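Local atomic coordinates of actin-related protein 8 (Homo sapiens, PDB entry 4FO0), a protein that binds ATP, hydrolyses it only slowly without polymerising, and works as an actin-family subunit of the INO80 chromatin-remodelling complex. Residues S281-C286 and L355-A360; H321-I326 and M512-Q517; L361-T366 and L480-L485. All blocks are in the same frame, centred on the assembly; numbering follows the deposited sequence.

Interaction 1. Residues S281-C286 and L355-A360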
loop_
_atom_site.group_PDB
_atom_site.type_symbol
_atom_site.label_atom_id
_atom_site.label_comp_id
_atom_site.label_asym_id
_atom_site.label_seq_id
_atom_site.Cartn_x
_atom_site.Cartn_y
_atom_site.Cartn_z
ATOM N N SER A 281 6.540 -2.230 -2.459
ATOM C CA SER A 281 7.138 -2.175 -3.780
ATOM C C SER A 281 8.650 -2.161 -3.647
ATOM O O SER A 281 9.347 -2.853 -4.389
ATOM C CB SER A 281 6.643 -0.953 -4.573
ATOM O OG SER A 281 7.077 0.260 -3.966
ATOM N N ASP A 282 9.149 -1.378 -2.695
ATOM C CA ASP A 282 10.580 -1.360 -2.378
ATOM C C ASP A 282 11.122 -2.732 -2.010
ATOM O O ASP A 282 12.201 -3.120 -2.453
ATOM C CB ASP A 282 10.858 -0.371 -1.261
ATOM C CG ASP A 282 10.328 1.007 -1.580
ATOM O OD1 ASP A 282 11.002 1.722 -2.357
ATOM O OD2 ASP A 282 9.238 1.364 -1.066
ATOM N N VAL A 283 10.367 -3.476 -1.215
ATOM C CA VAL A 283 10.703 -4.869 -0.964
ATOM C C VAL A 283 10.742 -5.701 -2.245
ATOM O O VAL A 283 11.611 -6.547 -2.422
ATOM C CB VAL A 283 9.688 -5.506 -0.040
ATOM C CG1 VAL A 283 10.045 -6.983 0.183
ATOM C CG2 VAL A 283 9.644 -4.748 1.253
ATOM N N SER A 284 9.776 -5.479 -3.124
ATOM C CA SER A 284 9.721 -6.221 -4.367
ATOM C C SER A 284 10.982 -5.965 -5.192
ATOM O O SER A 284 11.518 -6.871 -5.799
ATOM C CB SER A 284 8.473 -5.851 -5.177
ATOM O OG SER A 284 7.315 -6.423 -4.593
ATOM N N ARG A 285 11.451 -4.727 -5.215
ATOM C CA ARG A 285 12.583 -4.374 -6.053
ATOM C C ARG A 285 13.829 -4.984 -5.424
ATOM O O ARG A 285 14.672 -5.571 -6.104
ATOM C CB ARG A 285 12.701 -2.854 -6.154
ATOM C CG ARG A 285 13.887 -2.352 -6.967
ATOM C CD ARG A 285 14.351 -0.974 -6.459
ATOM N NE ARG A 285 13.198 -0.152 -6.109
ATOM C CZ ARG A 285 12.962 0.400 -4.923
ATOM N NH1 ARG A 285 13.810 0.267 -3.906
ATOM N NH2 ARG A 285 11.856 1.109 -4.766
ATOM N N CYS A 286 13.911 -4.869 -4.106
ATOM C CA CYS A 286 15.023 -5.421 -3.354
ATOM C C CYS A 286 15.151 -6.934 -3.579
ATOM O O CYS A 286 16.233 -7.442 -3.920
ATOM C CB CYS A 286 14.833 -5.096 -1.874
ATOM S SG CYS A 286 16.102 -5.719 -0.770
ATOM N N LEU A 355 14.302 -14.049 3.073
ATOM C CA LEU A 355 14.167 -13.424 4.391
ATOM C C LEU A 355 14.824 -12.045 4.456
ATOM O O LEU A 355 14.317 -11.144 5.090
ATOM C CB LEU A 355 14.755 -14.324 5.473
ATOM C CG LEU A 355 14.848 -13.757 6.892
ATOM C CD1 LEU A 355 13.465 -13.565 7.529
ATOM C CD2 LEU A 355 15.672 -14.703 7.721
ATOM N N GLN A 356 15.952 -11.889 3.779
ATOM C CA GLN A 356 16.621 -10.603 3.707
ATOM C C GLN A 356 15.711 -9.484 3.204
ATOM O O GLN A 356 15.627 -8.420 3.819
ATOM C CB GLN A 356 17.853 -10.703 2.816
ATOM C CG GLN A 356 18.937 -11.607 3.373
ATOM C CD GLN A 356 20.019 -11.874 2.354
ATOM O OE1 GLN A 356 19.743 -12.351 1.255
ATOM N NE2 GLN A 356 21.248 -11.538 2.694
ATOM N N ALA A 357 15.034 -9.724 2.084
ATOM C CA ALA A 357 14.276 -8.675 1.415
ATOM C C ALA A 357 13.181 -8.038 2.291
ATOM O O ALA A 357 13.099 -6.821 2.395
ATOM C CB ALA A 357 13.695 -9.204 0.125
ATOM N N PRO A 358 12.325 -8.864 2.905
ATOM C CA PRO A 358 11.265 -8.337 3.778
ATOM C C PRO A 358 11.852 -7.585 4.960
ATOM O O PRO A 358 11.253 -6.627 5.439
ATOM C CB PRO A 358 10.556 -9.600 4.291
ATOM C CG PRO A 358 10.918 -10.664 3.322
ATOM C CD PRO A 358 12.251 -10.323 2.727
ATOM N N MET A 359 13.012 -8.027 5.434
ATOM C CA MET A 359 13.665 -7.372 6.560
ATOM C C MET A 359 14.292 -6.031 6.210
ATOM O O MET A 359 14.738 -5.320 7.101
ATOM C CB MET A 359 14.728 -8.268 7.170
ATOM C CG MET A 359 14.158 -9.421 7.949
ATOM S SD MET A 359 15.454 -10.273 8.839
ATOM C CE MET A 359 16.345 -8.875 9.522
ATOM N N ALA A 360 14.344 -5.679 4.931
ATOM C CA ALA A 360 14.811 -4.346 4.584
ATOM C C ALA A 360 13.807 -3.301 5.071
ATOM O O ALA A 360 14.148 -2.127 5.194
ATOM C CB ALA A 360 15.058 -4.215 3.118
#
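Val283 and Cys286 pack against Ala357, Pro358 and Ala360 in a buried helix-to-helix contact, mostly of apolar side chains, inside the actin fold, close to its nucleotide cleft. The two short segments run roughly antiparallel, with their N-to-C directions at 148°, and their axes approach to 8.6 Å. Such closeness suits small residues: Ala357 brings only a methyl group to the interface, and its CA lies 5.7 Å from the CA of Val283. The valine reaches across with CG1, which sits anti to its own backbone N (chi1 179°) and comes to 3.8 Å from the carbonyl O of Ala357. The same methyl lies 4.0 Å from Pro358 N. Having no N-H, that nitrogen gives no bond to the preceding turn; the helix kinks there, and an apolar branch can rest beside it at no polar cost. One turn on from Val283, Cys286 SG faces the alanines, 4.1 Å from Ala357 CA and 4.3 Å from Ala360 CB. A thiol serves well here, being compact and content among methyl groups. On another side of helix 280-293, Arg285 NH2 meets Asp282 OD1 in a salt bridge of 2.6 Å, the oxygen lying close to the guanidinium plane although the donor stands above the carboxylate plane. Arg63 is a second cationic partner of that aspartate, so the pair ties the helix to a neighbouring loop. Ser281, at the start of the segment, belongs to the ATP pocket and bonds through OG to Asp255 O. Beyond the contact, Phe287 and Leu290 of helix 280-293 extend the packing over Ala357, while helix 71-88 lies against Gln356 and Met359, leaving helix 353-359 wedged between these two longer helices.

Interaction 2. Residues H321-I326 and M512-Q517. With ATP (adenosine-5'-triphosphate), chain C.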
loop_
_atom_site.group_PDB
_atom_site.type_symbol
_atom_site.label_atom_id
_atom_site.label_comp_id
_atom_site.label_asym_id
_atom_site.label_seq_id
_atom_site.Cartn_x
_atom_site.Cartn_y
_atom_site.Cartn_z
ATOM N N HIS A 321 9.420 -14.314 3.348
ATOM C CA HIS A 321 8.867 -14.679 4.655
ATOM C C HIS A 321 9.675 -13.964 5.725
ATOM O O HIS A 321 10.781 -13.496 5.447
ATOM C CB HIS A 321 8.945 -16.196 4.867
ATOM C CG HIS A 321 10.349 -16.726 4.902
ATOM N ND1 HIS A 321 11.083 -16.814 6.066
ATOM C CD2 HIS A 321 11.161 -17.167 3.912
ATOM C CE1 HIS A 321 12.283 -17.295 5.791
ATOM N NE2 HIS A 321 12.354 -17.522 4.493
ATOM N N LEU A 322 9.128 -13.874 6.935
ATOM C CA LEU A 322 9.882 -13.371 8.091
ATOM C C LEU A 322 10.007 -14.444 9.177
ATOM O O LEU A 322 9.808 -14.181 10.365
ATOM C CB LEU A 322 9.236 -12.116 8.663
ATOM C CG LEU A 322 9.348 -10.859 7.810
ATOM C CD1 LEU A 322 8.358 -9.800 8.284
ATOM C CD2 LEU A 322 10.761 -10.323 7.861
ATOM N N ASP A 323 10.342 -15.657 8.754
ATOM C CA ASP A 323 10.430 -16.790 9.660
ATOM C C ASP A 323 11.886 -17.294 9.791
ATOM O O ASP A 323 12.435 -17.857 8.842
ATOM C CB ASP A 323 9.503 -17.887 9.125
ATOM C CG ASP A 323 9.472 -19.126 10.000
ATOM O OD1 ASP A 323 10.266 -19.207 10.966
ATOM O OD2 ASP A 323 8.654 -20.031 9.700
ATOM N N GLN A 324 12.513 -17.090 10.952
ATOM C CA GLN A 324 13.899 -17.543 11.158
ATOM C C GLN A 324 14.087 -19.015 10.838
ATOM O O GLN A 324 15.155 -19.437 10.387
ATOM C CB GLN A 324 14.356 -17.332 12.600
ATOM C CG GLN A 324 14.820 -15.945 12.913
ATOM C CD GLN A 324 16.076 -15.550 12.157
ATOM O OE1 GLN A 324 16.058 -14.604 11.363
ATOM N NE2 GLN A 324 17.182 -16.246 12.426
ATOM N N ASP A 325 13.046 -19.794 11.079
ATOM C CA ASP A 325 13.163 -21.244 11.050
ATOM C C ASP A 325 13.142 -21.850 9.654
ATOM O O ASP A 325 13.488 -23.021 9.478
ATOM C CB ASP A 325 12.113 -21.873 11.964
ATOM C CG ASP A 325 12.259 -21.415 13.409
ATOM O OD1 ASP A 325 13.408 -21.211 13.863
ATOM O OD2 ASP A 325 11.226 -21.238 14.084
ATOM N N ILE A 326 12.750 -21.050 8.666
ATOM C CA ILE A 326 12.852 -21.446 7.267
ATOM C C ILE A 326 14.238 -21.050 6.781
ATOM O O ILE A 326 14.540 -19.863 6.638
ATOM C CB ILE A 326 11.804 -20.722 6.390
ATOM C CG1 ILE A 326 10.387 -21.060 6.831
ATOM C CG2 ILE A 326 11.962 -21.089 4.928
ATOM C CD1 ILE A 326 9.334 -20.372 5.976
ATOM N N MET A 512 2.382 -8.407 4.717
ATOM C CA MET A 512 1.640 -9.656 4.733
ATOM C C MET A 512 2.500 -10.917 4.607
ATOM O O MET A 512 2.074 -11.922 4.053
ATOM C CB MET A 512 0.500 -9.614 3.715
ATOM C CG MET A 512 -0.767 -8.979 4.298
ATOM S SD MET A 512 -2.157 -8.818 3.162
ATOM C CE MET A 512 -2.251 -10.453 2.437
ATOM N N PHE A 513 3.697 -10.870 5.173
ATOM C CA PHE A 513 4.599 -12.013 5.147
ATOM C C PHE A 513 4.353 -13.009 6.268
ATOM O O PHE A 513 3.963 -12.654 7.375
ATOM C CB PHE A 513 6.037 -11.549 5.233
ATOM C CG PHE A 513 6.382 -10.524 4.231
ATOM C CD1 PHE A 513 6.690 -10.889 2.938
ATOM C CD2 PHE A 513 6.403 -9.184 4.577
ATOM C CE1 PHE A 513 7.019 -9.936 1.998
ATOM C CE2 PHE A 513 6.735 -8.230 3.648
ATOM C CZ PHE A 513 7.043 -8.604 2.349
ATOM N N HIS A 514 4.615 -14.267 5.962
ATOM C CA HIS A 514 4.501 -15.342 6.922
ATOM C C HIS A 514 5.390 -15.054 8.144
ATOM O O HIS A 514 6.574 -14.705 8.000
ATOM C CB HIS A 514 4.874 -16.650 6.216
ATOM C CG HIS A 514 4.733 -17.866 7.069
ATOM N ND1 HIS A 514 5.821 -18.561 7.557
ATOM C CD2 HIS A 514 3.634 -18.522 7.512
ATOM C CE1 HIS A 514 5.396 -19.590 8.268
ATOM N NE2 HIS A 514 4.075 -19.587 8.259
ATOM N N LYS A 515 4.800 -15.177 9.335
ATOM C CA LYS A 515 5.475 -14.927 10.617
ATOM C C LYS A 515 5.719 -13.447 10.913
ATOM O O LYS A 515 6.461 -13.095 11.833
ATOM C CB LYS A 515 6.798 -15.697 10.727
ATOM C CG LYS A 515 6.628 -17.198 10.814
ATOM C CD LYS A 515 5.671 -17.565 11.919
ATOM C CE LYS A 515 5.668 -19.073 12.183
ATOM N NZ LYS A 515 4.794 -19.460 13.343
ATOM N N ALA A 516 5.094 -12.571 10.145
ATOM C CA ALA A 516 5.361 -11.161 10.329
ATOM C C ALA A 516 4.970 -10.707 11.745
ATOM O O ALA A 516 5.725 -9.986 12.405
ATOM C CB ALA A 516 4.658 -10.346 9.268
ATOM N N GLN A 517 3.804 -11.142 12.217
ATOM C CA GLN A 517 3.324 -10.747 13.545
ATOM C C GLN A 517 4.324 -11.052 14.667
ATOM O O GLN A 517 4.728 -10.159 15.418
ATOM C CB GLN A 517 1.984 -11.409 13.861
ATOM C CG GLN A 517 1.658 -11.376 15.334
ATOM C CD GLN A 517 0.304 -11.955 15.644
ATOM O OE1 GLN A 517 -0.684 -11.674 14.953
ATOM N NE2 GLN A 517 0.245 -12.769 16.691
HETATM P PG ATP C . -0.124 2.808 -0.282
HETATM O O1G ATP C . -0.862 2.504 0.993
HETATM O O2G ATP C . -0.641 3.994 -1.059
HETATM O O3G ATP C . 1.386 2.775 -0.184
HETATM P PB ATP C . -1.813 0.681 -1.318
HETATM O O1B ATP C . -2.030 0.489 -2.795
HETATM O O2B ATP C . -2.911 1.132 -0.366
HETATM O O3B ATP C . -0.469 1.560 -1.224
HETATM P PA ATP C . -1.943 -1.967 -0.263
HETATM O O1A ATP C . -2.841 -2.405 -1.390
HETATM O O2A ATP C . -2.456 -1.800 1.145
HETATM O O3A ATP C . -1.151 -0.666 -0.749
HETATM O "O5'" ATP C . -0.726 -2.999 -0.214
HETATM C "C5'" ATP C . -0.071 -3.291 -1.438
HETATM C "C4'" ATP C . 1.194 -4.052 -1.127
HETATM O "O4'" ATP C . 0.824 -5.228 -0.423
HETATM C "C3'" ATP C . 1.934 -4.506 -2.375
HETATM O "O3'" ATP C . 3.319 -4.162 -2.263
HETATM C "C2'" ATP C . 1.766 -6.005 -2.377
HETATM O "O2'" ATP C . 2.874 -6.688 -2.943
HETATM C "C1'" ATP C . 1.659 -6.275 -0.898
HETATM N N9 ATP C . 1.124 -7.622 -0.647
HETATM C C8 ATP C . -0.104 -8.058 -0.957
HETATM N N7 ATP C . -0.256 -9.354 -0.595
HETATM C C5 ATP C . 0.895 -9.754 -0.041
HETATM C C6 ATP C . 1.406 -11.006 0.539
HETATM N N6 ATP C . 0.603 -12.098 0.597
HETATM N N1 ATP C . 2.683 -11.006 1.005
HETATM C C2 ATP C . 3.477 -9.918 0.945
HETATM N N3 ATP C . 3.070 -8.745 0.416
HETATM C C4 ATP C . 1.813 -8.607 -0.080
#
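Leu322 and His514 join two loops at the adenine end of the ATP pocket of this actin fold. Leu322 N donates to His514 O at 2.9 Å. Beside that bond the leucine side chain supplies the apolar part of the contact: its CD1 lies 3.9 Å from Ala516 CB and 4.2 Å from Phe513 CB, so that it touches the first and the last residue of the type II turn Phe513-Ala516 that leads into helix 516-527. Phe513, the first residue of the turn, and Met512 just before it face the nucleotide. Phe513 CE1 is 3.7 Å from ATP C2, which lies over one face of the phenyl ring toward its rim, a fitting place for a flat, apolar side chain, and Met512 packs CB and CE against the purine as well. Asp323 makes the other main side-chain contact. Its CG stands anti to the backbone N (chi1 -179°), which brings the carboxylate alongside the His514 ring, the two planes 43° apart. OD2 comes to the ring edge, 3.6 Å from His514 CE1, while the aliphatic part of Lys515 runs beside the same side chain. Lys515 NZ stays beyond contact with the carboxylate, although the opposite charges probably attract. Asp323 OD1 also closes an Asx turn by accepting from Asp325 N at 2.8 Å, at the start of the type I turn Asp323-Ile326. An alanine here would probably leave Asp325 N without this acceptor and open a gap beside His514 CE1, making the turn less firmly set. Within the 321-326 segment, Ile326 CD1 lies over a face of the His321 imidazole, and the ring's ND1, acting as acceptor, takes Asp323 N in its plane at 3.0 Å.

Interaction 3. Residues L361-T366 and L480-L485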
loop_
_atom_site.group_PDB
_atom_site.type_symbol
_atom_site.label_atom_id
_atom_site.label_comp_id
_atom_site.label_asym_id
_atom_site.label_seq_id
_atom_site.Cartn_x
_atom_site.Cartn_y
_atom_site.Cartn_z
ATOM N N LEU A 361 12.577 -3.730 5.363
ATOM C CA LEU A 361 11.593 -2.840 5.993
ATOM C C LEU A 361 12.080 -2.353 7.355
ATOM O O LEU A 361 11.675 -1.297 7.824
ATOM C CB LEU A 361 10.231 -3.522 6.141
ATOM C CG LEU A 361 9.502 -3.739 4.820
ATOM C CD1 LEU A 361 8.298 -4.617 5.036
ATOM C CD2 LEU A 361 9.097 -2.394 4.200
ATOM N N PHE A 362 12.967 -3.119 7.980
ATOM C CA PHE A 362 13.519 -2.733 9.266
ATOM C C PHE A 362 14.903 -2.102 9.141
ATOM O O PHE A 362 15.381 -1.436 10.069
ATOM C CB PHE A 362 13.524 -3.935 10.199
ATOM C CG PHE A 362 12.163 -4.542 10.377
ATOM C CD1 PHE A 362 11.387 -4.236 11.497
ATOM C CD2 PHE A 362 11.633 -5.392 9.399
ATOM C CE1 PHE A 362 10.115 -4.786 11.649
ATOM C CE2 PHE A 362 10.357 -5.946 9.543
ATOM C CZ PHE A 362 9.598 -5.646 10.667
ATOM N N TYR A 363 15.525 -2.307 7.980
ATOM C CA TYR A 363 16.805 -1.683 7.637
ATOM C C TYR A 363 16.741 -1.031 6.253
ATOM O O TYR A 363 17.453 -1.424 5.331
ATOM C CB TYR A 363 17.943 -2.707 7.722
ATOM C CG TYR A 363 18.038 -3.302 9.093
ATOM C CD1 TYR A 363 18.793 -2.686 10.083
ATOM C CD2 TYR A 363 17.333 -4.457 9.423
ATOM C CE1 TYR A 363 18.854 -3.217 11.356
ATOM C CE2 TYR A 363 17.388 -4.993 10.687
ATOM C CZ TYR A 363 18.150 -4.366 11.656
ATOM O OH TYR A 363 18.223 -4.890 12.930
ATOM N N PRO A 364 15.881 -0.018 6.114
ATOM C CA PRO A 364 15.558 0.599 4.823
ATOM C C PRO A 364 16.735 1.265 4.096
ATOM O O PRO A 364 16.582 1.668 2.947
ATOM C CB PRO A 364 14.478 1.626 5.194
ATOM C CG PRO A 364 14.637 1.845 6.641
ATOM C CD PRO A 364 15.068 0.545 7.205
ATOM N N ALA A 365 17.889 1.393 4.730
ATOM C CA ALA A 365 19.048 1.886 3.998
ATOM C C ALA A 365 19.365 0.888 2.888
ATOM O O ALA A 365 20.003 1.217 1.891
ATOM C CB ALA A 365 20.228 2.040 4.924
ATOM N N THR A 366 18.911 -0.343 3.087
ATOM C CA THR A 366 19.155 -1.438 2.155
ATOM C C THR A 366 18.598 -1.112 0.777
ATOM O O THR A 366 19.085 -1.611 -0.239
ATOM C CB THR A 366 18.498 -2.745 2.671
ATOM O OG1 THR A 366 18.972 -3.024 3.987
ATOM C CG2 THR A 366 18.821 -3.919 1.789
ATOM N N LEU A 480 10.948 0.238 10.355
ATOM C CA LEU A 480 9.573 0.147 10.802
ATOM C C LEU A 480 9.440 0.089 12.342
ATOM O O LEU A 480 8.644 0.816 12.928
ATOM C CB LEU A 480 8.913 -1.040 10.112
ATOM C CG LEU A 480 7.446 -1.299 10.416
ATOM C CD1 LEU A 480 6.654 -0.041 10.200
ATOM C CD2 LEU A 480 6.948 -2.413 9.518
ATOM N N ASP A 481 10.243 -0.749 12.992
ATOM C CA ASP A 481 10.199 -0.891 14.449
ATOM C C ASP A 481 10.631 0.370 15.221
ATOM O O ASP A 481 9.995 0.749 16.202
ATOM C CB ASP A 481 11.011 -2.114 14.900
ATOM C CG ASP A 481 12.457 -2.104 14.382
ATOM O OD1 ASP A 481 12.794 -1.312 13.470
ATOM O OD2 ASP A 481 13.260 -2.917 14.887
ATOM N N LYS A 482 11.715 1.004 14.781
ATOM C CA LYS A 482 12.148 2.279 15.335
ATOM C C LYS A 482 11.057 3.349 15.223
ATOM O O LYS A 482 10.853 4.136 16.151
ATOM C CB LYS A 482 13.412 2.760 14.619
ATOM C CG LYS A 482 14.593 1.849 14.802
ATOM C CD LYS A 482 15.844 2.364 14.097
ATOM C CE LYS A 482 16.963 1.315 14.110
ATOM N NZ LYS A 482 16.578 0.051 13.374
ATOM N N ALA A 483 10.374 3.379 14.081
ATOM C CA ALA A 483 9.288 4.321 13.856
ATOM C C ALA A 483 8.131 4.069 14.814
ATOM O O ALA A 483 7.573 4.999 15.396
ATOM C CB ALA A 483 8.800 4.214 12.448
ATOM N N ILE A 484 7.756 2.808 14.968
ATOM C CA ILE A 484 6.697 2.477 15.902
ATOM C C ILE A 484 7.052 2.971 17.292
ATOM O O ILE A 484 6.249 3.629 17.941
ATOM C CB ILE A 484 6.445 0.978 15.951
ATOM C CG1 ILE A 484 5.798 0.538 14.637
ATOM C CG2 ILE A 484 5.572 0.612 17.181
ATOM C CD1 ILE A 484 5.759 -0.947 14.460
ATOM N N LEU A 485 8.261 2.646 17.738
ATOM C CA LEU A 485 8.737 3.047 19.052
ATOM C C LEU A 485 8.751 4.568 19.178
ATOM O O LEU A 485 8.149 5.143 20.081
ATOM C CB LEU A 485 10.132 2.477 19.296
ATOM C CG LEU A 485 10.144 0.963 19.510
ATOM C CD1 LEU A 485 11.544 0.454 19.783
ATOM C CD2 LEU A 485 9.201 0.564 20.624
#
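Phe362 turns one face to Leu480 and its edge to Asp481, at the first turn of helix 480-489. Its CB is the start of the approach, 4.3 Å from Asp481 OD1. From there CG stands anti to the carbonyl carbon, and the ring extends over the helix start. CD1 makes the nearest side-chain contact, 3.7 Å from Asp481 CG; the carboxylate carbon lies in the ring plane, at the edge, and the two planes are 84° apart. The C-H edge of a phenyl ring carries slight positive charge, so an acidic group is a reasonable neighbour for it. Further out, CE1 lies 4.2 Å from Leu480 CB, which sits over one ring face toward the rim, and CZ, at the tip, lies 4.3 Å from Leu480 CD2. The ring also meets Phe519 and Leu520 of helix 516-527. This places the contact in the lobe of the actin fold built on the sheet that includes strand 247-253: Leu480 packs on Val251 of that strand, whose end contributes to the ATP site. Leu480 N opens the helix, where no preceding turn can offer it an acceptor, and it donates instead to Leu361 O at 3.0 Å. Asp481 holds its CG between its own backbone N and carbonyl carbon, chi1 54°. OD1 then accepts a weak bond from Lys482 N, while OD2 forms a salt bridge with Arg523, which also bonds to Tyr363 OH. An acid in this first turn probably interacts favourably with the helix dipole. Lys482 reaches back, and NZ comes to 3.8 Å from Phe362 O, with Tyr363 CE1 a little farther off.

Overall arrangement
From the N terminus, helix 280-293 opens interaction 1, which closes when the chain reaches 355-360. Before that, 321-326 has begun interaction 2, so the two cross. The segment of interaction 3 follows at once at 361-366 and meets 480-485 after a long excursion that includes the unmodelled residues 380-470; its loop is nested within that of interaction 2, which closes last at 512-517. Neighbouring contacts share packing: Leu355 and Met359 touch His321 and Leu322, Val283 touches Leu361, and Leu361 touches Phe513. Together they tie helices 280-293 and 353-359 to the starts of helices 480-489 and 516-527, near the adenine side of the ATP cleft.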